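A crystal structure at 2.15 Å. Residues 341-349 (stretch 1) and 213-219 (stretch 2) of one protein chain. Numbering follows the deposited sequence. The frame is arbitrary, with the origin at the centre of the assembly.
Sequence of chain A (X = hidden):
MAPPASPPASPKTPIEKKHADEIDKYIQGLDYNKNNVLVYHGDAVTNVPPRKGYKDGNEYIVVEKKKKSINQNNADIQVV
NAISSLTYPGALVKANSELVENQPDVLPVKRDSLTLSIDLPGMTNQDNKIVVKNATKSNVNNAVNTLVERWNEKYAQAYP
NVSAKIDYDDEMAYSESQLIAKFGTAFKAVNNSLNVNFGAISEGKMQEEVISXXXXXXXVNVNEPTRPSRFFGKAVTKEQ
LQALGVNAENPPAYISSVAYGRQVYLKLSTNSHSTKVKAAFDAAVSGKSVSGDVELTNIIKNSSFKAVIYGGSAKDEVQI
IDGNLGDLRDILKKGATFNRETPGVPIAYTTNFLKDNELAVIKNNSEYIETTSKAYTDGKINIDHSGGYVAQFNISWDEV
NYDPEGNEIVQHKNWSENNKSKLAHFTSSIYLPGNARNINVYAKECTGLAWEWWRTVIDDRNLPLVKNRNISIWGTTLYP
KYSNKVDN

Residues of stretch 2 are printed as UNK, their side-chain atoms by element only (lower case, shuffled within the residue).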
# COMPACT_ATOMS: atom_id res chain seq x y z
N GLU A 341 17.09 12.36 -22.01
CA GLU A 341 16.43 13.54 -21.46
C GLU A 341 16.00 13.36 -20.00
O GLU A 341 16.11 14.28 -19.19
CB GLU A 341 15.22 13.94 -22.32
CG GLU A 341 15.58 14.74 -23.57
CD GLU A 341 16.55 14.01 -24.48
OE1 GLU A 341 16.31 12.82 -24.79
OE2 GLU A 341 17.55 14.62 -24.90
N THR A 342 15.51 12.16 -19.68
CA THR A 342 15.13 11.84 -18.31
C THR A 342 16.08 10.79 -17.73
O THR A 342 15.85 9.59 -17.86
CB THR A 342 13.68 11.34 -18.22
OG1 THR A 342 13.54 10.11 -18.95
CG2 THR A 342 12.73 12.37 -18.80
N PRO A 343 17.16 11.25 -17.08
CA PRO A 343 18.23 10.37 -16.60
C PRO A 343 17.89 9.66 -15.29
O PRO A 343 18.52 8.66 -14.96
CB PRO A 343 19.42 11.33 -16.38
CG PRO A 343 18.91 12.72 -16.72
CD PRO A 343 17.42 12.65 -16.72
N GLY A 344 16.92 10.19 -14.55
CA GLY A 344 16.51 9.58 -13.30
C GLY A 344 17.22 10.16 -12.08
O GLY A 344 18.31 10.73 -12.19
N VAL A 345 16.59 10.01 -10.92
CA VAL A 345 17.14 10.51 -9.67
C VAL A 345 17.32 9.34 -8.71
O VAL A 345 16.73 8.28 -8.93
CB VAL A 345 16.19 11.56 -9.04
CG1 VAL A 345 15.97 12.72 -10.00
CG2 VAL A 345 14.86 10.92 -8.66
N PRO A 346 18.14 9.52 -7.67
CA PRO A 346 18.24 8.46 -6.66
C PRO A 346 16.88 8.19 -6.00
O PRO A 346 16.22 9.13 -5.54
CB PRO A 346 19.22 9.03 -5.63
CG PRO A 346 20.05 10.01 -6.42
CD PRO A 346 19.09 10.62 -7.40
N ILE A 347 16.47 6.93 -5.97
CA ILE A 347 15.17 6.57 -5.40
C ILE A 347 15.27 5.43 -4.39
O ILE A 347 14.33 5.16 -3.65
CB ILE A 347 14.16 6.21 -6.51
CG1 ILE A 347 14.74 5.16 -7.46
CG2 ILE A 347 13.74 7.45 -7.28
CD1 ILE A 347 13.83 4.82 -8.62
N ALA A 348 16.42 4.76 -4.37
CA ALA A 348 16.68 3.68 -3.43
C ALA A 348 18.17 3.40 -3.35
O ALA A 348 18.91 3.67 -4.30
CB ALA A 348 15.93 2.42 -3.84
N TYR A 349 18.61 2.86 -2.22
CA TYR A 349 20.01 2.49 -2.06
C TYR A 349 20.23 1.41 -1.00
O TYR A 349 19.39 1.21 -0.13
CB TYR A 349 20.88 3.72 -1.77
CG TYR A 349 20.60 4.42 -0.45
CD1 TYR A 349 19.57 5.35 -0.35
CD2 TYR A 349 21.37 4.17 0.67
CE1 TYR A 349 19.31 6.00 0.85
CE2 TYR A 349 21.12 4.82 1.87
CZ TYR A 349 20.09 5.74 1.95
OH TYR A 349 19.83 6.39 3.14
N UNK A 213 5.57 2.91 -6.94
CA UNK A 213 5.93 2.39 -8.26
C UNK A 213 7.30 2.91 -8.70
O UNK A 213 7.44 4.07 -9.09
c UNK A 213 4.93 0.77 -10.84
c UNK A 213 4.85 2.74 -9.28
c UNK A 213 5.60 2.37 -12.98
c UNK A 213 5.12 0.20 -12.09
c UNK A 213 5.41 2.93 -11.73
c UNK A 213 5.07 2.13 -10.64
c UNK A 213 5.46 1.01 -13.17
N UNK A 214 8.32 2.06 -8.63
CA UNK A 214 9.67 2.45 -9.01
C UNK A 214 10.05 1.94 -10.39
O UNK A 214 9.89 0.75 -10.69
c UNK A 214 10.64 2.64 -6.62
c UNK A 214 11.81 2.91 -4.40
n UNK A 214 10.68 2.40 -3.57
c UNK A 214 11.85 2.26 -5.77
c UNK A 214 10.70 1.96 -7.99
N UNK A 215 10.55 2.84 -11.23
CA UNK A 215 11.14 2.47 -12.51
C UNK A 215 12.64 2.77 -12.47
O UNK A 215 13.07 3.91 -12.60
c UNK A 215 8.23 3.77 -14.74
c UNK A 215 10.46 3.22 -13.65
o UNK A 215 8.42 4.98 -14.63
n UNK A 215 7.36 3.25 -15.59
c UNK A 215 9.02 2.78 -13.90
N UNK A 216 13.43 1.72 -12.26
CA UNK A 216 14.87 1.87 -12.11
C UNK A 216 15.59 1.71 -13.45
O UNK A 216 15.51 0.66 -14.08
c UNK A 216 15.44 0.84 -11.11
c UNK A 216 16.93 1.06 -10.90
c UNK A 216 14.97 -0.22 -8.83
c UNK A 216 14.67 0.92 -9.79
N UNK A 217 16.28 2.77 -13.87
CA UNK A 217 16.97 2.77 -15.16
C UNK A 217 18.35 2.12 -15.05
O UNK A 217 18.79 1.44 -15.98
c UNK A 217 13.32 6.18 -16.21
c UNK A 217 15.77 4.90 -15.87
c UNK A 217 13.42 4.82 -16.40
c UNK A 217 14.43 6.91 -15.84
o UNK A 217 12.11 6.81 -16.37
c UNK A 217 15.65 6.27 -15.67
c UNK A 217 17.10 4.20 -15.68
c UNK A 217 14.63 4.18 -16.23
N UNK A 218 19.02 2.34 -13.93
CA UNK A 218 20.33 1.76 -13.70
C UNK A 218 20.74 1.82 -12.23
O UNK A 218 20.21 2.61 -11.45
c UNK A 218 20.79 6.17 -15.02
c UNK A 218 21.40 2.45 -14.57
c UNK A 218 21.63 6.71 -14.07
c UNK A 218 21.48 3.95 -14.39
o UNK A 218 21.70 8.07 -13.92
c UNK A 218 22.32 4.51 -13.44
c UNK A 218 20.72 4.80 -15.18
c UNK A 218 22.40 5.88 -13.28
N UNK A 219 21.68 0.95 -11.86
CA UNK A 219 22.28 0.96 -10.53
C UNK A 219 23.77 1.23 -10.62
O UNK A 219 24.46 0.69 -11.49
c UNK A 219 22.03 -0.37 -9.82
n UNK A 219 19.87 -1.20 -10.51
o UNK A 219 20.06 -0.29 -8.46
c UNK A 219 20.57 -0.62 -9.54
O HOH W 1 11.66 9.19 -16.65

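Position 213 carries seven side-chain atoms, all carbon: one methylene and then a flat ring of six. Its side chain stays out of reach of stretch 1. A six-carbon ring without a heteroatom is Phe-213, whose place is not set by stretch 1.

Position 214 has four carbons in an unbranched row ending in a nitrogen, and its CA-to-CB bond points toward stretch 1. The fourth carbon lies 3.5 Å from Ile-347 O and 4.2 Å from Ala-348 CB. Such a chain is lysine, Lys-214. Its aliphatic length suits a buried place beside Ile-347 and Ala-348, while its NZ finds a hydrogen bond elsewhere in the structure.

At position 215 three carbons lead to an oxygen and a nitrogen on the third. The side chain leaves sideways and does not touch stretch 1; the contact is made by the backbone, whose O is 4.2 Å from Ile-347 CD1. The side chain ends in an amide, that of Gln-215. It can therefore serve other partners, and OE1 is hydrogen-bonded elsewhere.

Position 216 shows four carbons, forked at the first, with one arm two carbons long. The first carbon of that longer arm lies 4.2 Å from Ile-347 CD1. The fork identifies Ile-216, and the contact of its CG1 is an apolar one between two buried, branched side chains that need no polar partners.

Position 217 has one carbon, a six-carbon ring and a terminal oxygen, and its CA-to-CB bond points toward stretch 1. Pro-343 O sits at the ring edge, 3.8 Å from a ring carbon, and Gly-344 CA lies 4.2 Å from the same carbon. This is Tyr-217, and that carbon is CD2. The hydroxyl adds a polar reach: one water is hydrogen-bonded to both Tyr-217 OH (2.4 Å) and Thr-342 OG1 (3.1 Å).

Position 218 has the same composition, a ring of six carbons bearing an oxygen. Its CA-to-CB bond runs sideways, but the long side chain brings its end nearer, placing a ring carbon 3.4 Å from Pro-343 O. It is Tyr-218, and the carbon is CE2.

Position 219 has two carbons, the second carrying an oxygen and a nitrogen, and makes no contact with stretch 1. It is Asn-219, whose amide supplies the ND2 that is hydrogen-bonded elsewhere.

The strands run at 107° to each other, and contact falls in two patches, with no clear hydrogen bond between the stretches. In one, Ile-347 packs against Lys-214 and Ile-216, and Ala-348 CB touches Lys-214. In the other, the tyrosines meet the loop at Thr-342 to Gly-344. Glycine fits there: an ideal CB would stand only 3.1 Å from Tyr-217 CD2, and the backbone angles of Gly-344 themselves call for glycine.

Stretch 2 213-219: FKQIYYN
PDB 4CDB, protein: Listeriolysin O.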